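Local coordinates for protein branched-chain-amino-acid aminotransferase (Deinococcus radiodurans, PDB 3UZO) that probably catalyses the pyridoxal-phosphate-dependent transfer of the amino group between leucine, isoleucine or valine and 2-oxoglutarate in branched-chain amino acid metabolism, at residues P264-T267 / K268-L272. Sequence-based numbering, arbitrary orientation.
With PLP (pyridoxal-5'-phosphate), chain C.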
loop_
_atom_site.group_PDB
_atom_site.type_symbol
_atom_site.label_atom_id
_atom_site.label_comp_id
_atom_site.label_asym_id
_atom_site.label_seq_id
_atom_site.Cartn_x
_atom_site.Cartn_y
_atom_site.Cartn_z
ATOM N N PRO A 264 -4.401 14.427 6.657
ATOM C CA PRO A 264 -4.496 15.784 7.194
ATOM C C PRO A 264 -4.128 16.728 6.042
ATOM O O PRO A 264 -2.963 17.082 5.848
ATOM C CB PRO A 264 -3.468 15.776 8.323
ATOM C CG PRO A 264 -2.425 14.831 7.817
ATOM C CD PRO A 264 -3.261 13.704 7.251
ATOM N N SER A 265 -5.145 17.097 5.267
ATOM C CA SER A 265 -4.989 17.969 4.108
ATOM C C SER A 265 -4.533 19.381 4.455
ATOM O O SER A 265 -5.167 20.074 5.259
ATOM C CB SER A 265 -6.314 18.042 3.342
ATOM O OG SER A 265 -6.290 19.072 2.367
ATOM N N ILE A 266 -3.441 19.807 3.827
ATOM C CA ILE A 266 -2.916 21.139 4.058
ATOM C C ILE A 266 -3.909 22.154 3.495
ATOM O O ILE A 266 -4.102 23.225 4.068
ATOM C CB ILE A 266 -1.541 21.339 3.371
ATOM C CG1 ILE A 266 -0.557 20.259 3.826
ATOM C CG2 ILE A 266 -0.999 22.730 3.689
ATOM C CD1 ILE A 266 -0.264 20.264 5.303
ATOM N N THR A 267 -4.540 21.822 2.368
ATOM C CA THR A 267 -5.508 22.734 1.784
ATOM C C THR A 267 -6.692 22.879 2.752
ATOM O O THR A 267 -7.213 23.976 2.946
ATOM C CB THR A 267 -6.026 22.242 0.409
ATOM O OG1 THR A 267 -4.917 21.992 -0.469
ATOM C CG2 THR A 267 -6.910 23.303 -0.231
ATOM N N LYS A 268 -7.106 21.767 3.354
ATOM C CA LYS A 268 -8.206 21.768 4.316
ATOM C C LYS A 268 -7.873 22.666 5.515
ATOM O O LYS A 268 -8.669 23.535 5.889
ATOM C CB LYS A 268 -8.486 20.331 4.784
ATOM C CG LYS A 268 -9.643 20.160 5.778
ATOM C CD LYS A 268 -9.169 20.162 7.234
ATOM C CE LYS A 268 -8.201 19.012 7.541
ATOM N NZ LYS A 268 -8.845 17.665 7.472
ATOM N N TYR A 269 -6.705 22.466 6.124
ATOM C CA TYR A 269 -6.338 23.303 7.265
ATOM C C TYR A 269 -6.219 24.765 6.866
ATOM O O TYR A 269 -6.496 25.667 7.665
ATOM C CB TYR A 269 -5.035 22.820 7.910
ATOM C CG TYR A 269 -5.229 21.577 8.734
ATOM C CD1 TYR A 269 -4.693 20.355 8.332
ATOM C CD2 TYR A 269 -6.009 21.609 9.892
ATOM C CE1 TYR A 269 -4.934 19.193 9.060
ATOM C CE2 TYR A 269 -6.256 20.458 10.625
ATOM C CZ TYR A 269 -5.719 19.253 10.203
ATOM O OH TYR A 269 -5.994 18.106 10.902
ATOM N N SER A 270 -5.801 25.010 5.630
ATOM C CA SER A 270 -5.681 26.380 5.157
ATOM C C SER A 270 -7.084 26.998 5.066
ATOM O O SER A 270 -7.315 28.122 5.528
ATOM C CB SER A 270 -4.990 26.409 3.790
ATOM O OG SER A 270 -3.688 25.840 3.868
ATOM N N LEU A 271 -8.014 26.255 4.472
ATOM C CA LEU A 271 -9.392 26.715 4.319
ATOM C C LEU A 271 -10.024 26.931 5.690
ATOM O O LEU A 271 -10.810 27.855 5.890
ATOM C CB LEU A 271 -10.202 25.684 3.527
ATOM C CG LEU A 271 -10.235 25.834 2.002
ATOM C CD1 LEU A 271 -8.878 26.223 1.473
ATOM C CD2 LEU A 271 -10.714 24.536 1.383
ATOM N N LEU A 272 -9.675 26.056 6.624
ATOM C CA LEU A 272 -10.172 26.125 7.988
ATOM C C LEU A 272 -9.765 27.483 8.574
ATOM O O LEU A 272 -10.572 28.171 9.207
ATOM C CB LEU A 272 -9.547 24.981 8.788
ATOM C CG LEU A 272 -10.344 24.074 9.729
ATOM C CD1 LEU A 272 -11.735 23.820 9.203
ATOM C CD2 LEU A 272 -9.581 22.756 9.893
HETATM N N1 PLP C . -6.853 13.415 0.551
HETATM C C2 PLP C . -6.040 12.559 -0.195
HETATM C C2A PLP C . -6.383 11.067 -0.218
HETATM C C3 PLP C . -4.918 13.132 -0.897
HETATM O O3 PLP C . -4.113 12.343 -1.629
HETATM C C4 PLP C . -4.658 14.556 -0.813
HETATM C C4A PLP C . -3.400 15.128 -1.590
HETATM C C5 PLP C . -5.568 15.393 -0.008
HETATM C C6 PLP C . -6.645 14.806 0.656
HETATM C C5A PLP C . -5.436 16.856 0.168
HETATM O O4P PLP C . -4.278 17.241 0.859
HETATM P P PLP C . -3.455 18.524 0.411
HETATM O O1P PLP C . -2.941 18.409 -0.984
HETATM O O2P PLP C . -2.323 18.563 1.467
HETATM O O3P PLP C . -4.353 19.693 0.696
#
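The Y269 ring meets P264 at its edge: P264 CB lies in the ring plane, 3.8 Å from Y269 CE1. K268 CE sits over the centre of one ring face, 3.5 Å above the plane. Bends at chi2 and chi3 bring CE over the ring, and a further bend at chi4 turns NZ, which is hydrogen-bonded to N243.

Beside the ring, the chain enters helix 266-277, the helix between strands 253-257 and 282-286. S265 is the N-cap. Its OG stands anti to its own backbone N (chi1 169°) and accepts from K268 N at 3.0 Å. The same hydroxyl donates to O3P of pyridoxal phosphate, so one oxygen serves both the helix end and the cofactor. The backbone closes the first turn with a nearly straight bond from Y269 N to S265 O (N-H...O angle 168°). One residue on, I266 O accepts twice from S270. The backbone N and OG approach it from opposite faces of the carbonyl plane, and OG is 2.7 Å away. S270 OG is also bonded to R93. L271 runs alongside T267 one turn on, with T267 CG2 3.9 Å from L271 CD1.

That T267 rotamer, chi1 -54°, sets OG1 beside the backbone N, and both atoms donate to O3P. T267 OG1 is 2.6 Å from this oxygen. O3P therefore receives three bonds from 264-267: from S265 OG, T267 N and T267 OG1. I266 N holds O2P at 2.9 Å. R100, Y207 and T304 also hydrogen-bond the cofactor. The arrangement is a phosphate-binding helix N-terminus. The N-H groups of I266 and T267 point at the anion, and the helix dipole would probably add to the stabilisation of the phosphate's negative charge.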